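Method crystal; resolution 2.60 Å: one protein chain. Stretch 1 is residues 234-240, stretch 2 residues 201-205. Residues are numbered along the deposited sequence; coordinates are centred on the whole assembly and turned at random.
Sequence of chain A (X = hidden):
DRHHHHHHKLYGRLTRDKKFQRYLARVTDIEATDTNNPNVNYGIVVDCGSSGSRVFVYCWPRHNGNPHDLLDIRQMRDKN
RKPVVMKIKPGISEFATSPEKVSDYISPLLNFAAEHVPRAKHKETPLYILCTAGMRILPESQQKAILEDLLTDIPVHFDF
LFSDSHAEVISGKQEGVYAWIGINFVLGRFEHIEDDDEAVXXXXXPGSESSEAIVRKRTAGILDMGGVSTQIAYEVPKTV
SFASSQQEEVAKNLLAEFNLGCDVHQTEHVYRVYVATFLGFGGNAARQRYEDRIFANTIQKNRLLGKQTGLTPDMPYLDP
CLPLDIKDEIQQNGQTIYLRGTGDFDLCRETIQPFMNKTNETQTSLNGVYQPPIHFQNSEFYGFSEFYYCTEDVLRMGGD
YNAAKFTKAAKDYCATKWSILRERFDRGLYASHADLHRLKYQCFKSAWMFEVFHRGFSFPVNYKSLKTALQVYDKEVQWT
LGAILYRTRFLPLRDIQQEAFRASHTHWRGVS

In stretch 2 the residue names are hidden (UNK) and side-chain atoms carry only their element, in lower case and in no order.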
# COMPACT_ATOMS: atom_id res chain seq x y z
N TYR A 234 -1.84 9.16 4.08
CA TYR A 234 -3.11 9.83 4.30
C TYR A 234 -3.02 11.28 3.84
O TYR A 234 -1.93 11.83 3.66
CB TYR A 234 -3.54 9.76 5.77
CG TYR A 234 -2.50 10.27 6.74
CD1 TYR A 234 -2.51 11.59 7.17
CD2 TYR A 234 -1.53 9.42 7.24
CE1 TYR A 234 -1.57 12.05 8.07
CE2 TYR A 234 -0.59 9.87 8.14
CZ TYR A 234 -0.61 11.18 8.55
OH TYR A 234 0.33 11.63 9.45
N GLU A 235 -4.19 11.89 3.66
CA GLU A 235 -4.27 13.27 3.24
C GLU A 235 -4.09 14.20 4.43
O GLU A 235 -4.56 13.91 5.53
CB GLU A 235 -5.62 13.55 2.57
CG GLU A 235 -5.82 15.00 2.15
CD GLU A 235 -7.21 15.27 1.61
OE1 GLU A 235 -8.02 14.32 1.52
OE2 GLU A 235 -7.51 16.44 1.30
N VAL A 236 -3.41 15.31 4.19
CA VAL A 236 -3.23 16.35 5.20
C VAL A 236 -4.07 17.55 4.77
O VAL A 236 -3.59 18.41 4.02
CB VAL A 236 -1.75 16.73 5.36
CG1 VAL A 236 -1.57 17.74 6.48
CG2 VAL A 236 -0.92 15.48 5.62
N PRO A 237 -5.33 17.65 5.20
CA PRO A 237 -6.20 18.70 4.64
C PRO A 237 -5.84 20.10 5.09
O PRO A 237 -5.88 21.03 4.29
CB PRO A 237 -7.61 18.29 5.13
CG PRO A 237 -7.46 16.93 5.74
CD PRO A 237 -6.05 16.82 6.19
N LYS A 238 -5.49 20.27 6.36
CA LYS A 238 -5.27 21.59 6.93
C LYS A 238 -3.82 22.03 6.79
O LYS A 238 -2.90 21.20 6.76
CB LYS A 238 -5.67 21.62 8.41
CG LYS A 238 -7.16 21.82 8.64
CD LYS A 238 -7.47 21.94 10.13
CE LYS A 238 -8.92 22.32 10.36
NZ LYS A 238 -9.52 21.58 11.51
N THR A 239 -3.62 23.34 6.70
CA THR A 239 -2.28 23.91 6.68
C THR A 239 -1.48 23.38 7.86
O THR A 239 -1.98 23.28 8.98
CB THR A 239 -2.35 25.44 6.73
OG1 THR A 239 -3.14 25.92 5.63
CG2 THR A 239 -0.96 26.05 6.66
N VAL A 240 -0.21 23.05 7.60
CA VAL A 240 0.68 22.51 8.61
C VAL A 240 1.64 23.61 9.05
O VAL A 240 2.22 24.31 8.21
CB VAL A 240 1.45 21.29 8.07
CG1 VAL A 240 2.36 20.71 9.15
CG2 VAL A 240 0.49 20.24 7.57
N UNK A 201 -14.58 17.35 4.51
CA UNK A 201 -13.49 17.98 5.24
C UNK A 201 -13.27 19.38 4.70
O UNK A 201 -13.63 19.70 3.57
c UNK A 201 -12.18 17.17 5.15
c UNK A 201 -11.85 16.85 3.71
c UNK A 201 -12.27 15.89 5.97
N UNK A 202 -12.66 20.22 5.53
CA UNK A 202 -12.21 21.54 5.12
C UNK A 202 -10.74 21.44 4.72
O UNK A 202 -9.92 20.92 5.48
c UNK A 202 -12.39 22.54 6.26
o UNK A 202 -12.65 24.45 8.16
c UNK A 202 -12.08 23.98 5.90
c UNK A 202 -12.26 24.92 7.07
o UNK A 202 -12.01 26.13 6.91
N UNK A 203 -10.43 21.92 3.52
CA UNK A 203 -9.10 21.77 2.93
C UNK A 203 -8.48 23.14 2.73
O UNK A 203 -9.14 24.09 2.30
c UNK A 203 -9.83 19.66 1.77
c UNK A 203 -9.17 21.02 1.58
c UNK A 203 -7.79 20.86 0.98
N UNK A 204 -7.19 23.25 3.05
CA UNK A 204 -6.38 24.42 2.74
C UNK A 204 -5.45 24.04 1.60
O UNK A 204 -4.51 23.26 1.80
c UNK A 204 -5.60 24.91 3.95
c UNK A 204 -6.49 25.26 5.12
n UNK A 204 -7.43 26.16 4.90
o UNK A 204 -6.33 24.72 6.22
N UNK A 205 -5.71 24.57 0.41
CA UNK A 205 -4.88 24.24 -0.75
C UNK A 205 -3.47 24.79 -0.53
O UNK A 205 -3.33 25.96 -0.11
c UNK A 205 -6.95 24.32 -2.17
c UNK A 205 -7.11 22.81 -2.19
c UNK A 205 -4.68 24.41 -3.24
c UNK A 205 -5.50 24.81 -2.03

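Position 201 carries three side-chain carbons: one bonded to CA, which itself bears the other two. Its CA-to-CB bond points toward stretch 1, yet the nearest approach is from CB of 201 to CB of Pro 237, 4.7 Å, so part of its surface is covered without close contact. That fork at the first carbon, with no further atom on either arm, is the signature of valine. The residue is Val 201, in the last part of a strand that began earlier in the chain.

Position 202 has three carbons in an unbranched row, the third carrying two oxygens. The chain is extended, with both chi1 and chi2 near 180°, and leaves the backbone sideways to stretch 1; one of its carboxylate oxygens stays 4.8 Å from CE of Lys 238. What stretch 1 meets here is the backbone: the carbonyl O of position 202 lies 3.5 Å from CB of Pro 237. A carboxylate at the end of two methylene carbons means glutamate. This is Glu 202, exposed, its carboxylate free of any partner on stretch 1.

Position 203 repeats the pattern of 201, three carbons forked at the first. One methyl sits 4.3 Å from CB of Pro 237, a loose apolar contact, and the same methyl is 4.0 Å from OE2 of Glu 235, whose carboxylate oxygens are hydrogen-bonded elsewhere in the structure. The backbone comes nearer: CA of this residue is 3.6 Å from O of Pro 237, in a CA-H...O contact. The fork again reads as valine. It is Val 203, with chi1 at 180° and the methyl in question CG2.

Position 204 has two carbons, the second carrying one oxygen and one nitrogen. Its CA-to-CB bond points toward stretch 1, and the side-chain oxygen lies 3.1 Å from the backbone N of Thr 239, while CB is 3.1 Å from OG1 of Thr 239, a tight approach. The planar amide one methylene from the backbone makes this Asn 204. With chi1 at -58° (m) and chi2 at 124°, OD1 lies within reach of that N.

Position 205 has four carbons, forked at the first, with one arm two carbons long. Its CA-to-CB bond points away from stretch 1; although the end of the side chain comes nearer, the last carbon of the longer arm is still 6.8 Å from O of Pro 237. This is Ile 205, and it makes no contact here.

The contact is built around Asn 204, which bonds through both backbone and side chain. Its N donates to O of Pro 237 at 2.9 Å, nearly straight at 175°. Its OD1 then accepts from N of Thr 239 at 3.1 Å and 162°, and lies 3.4 Å from CA of Lys 238. Two bonds two residues apart on stretch 1 thus converge on one residue, the amide standing in for a backbone carbonyl as acceptor where the strand has ended. Pro 237, without an N-H to donate, contributes its carbonyl and its ring. The rule is economical: one short polar side chain extends backbone pairing, and apolar packing is slight.

Stretch 2 201-205: VEVNI
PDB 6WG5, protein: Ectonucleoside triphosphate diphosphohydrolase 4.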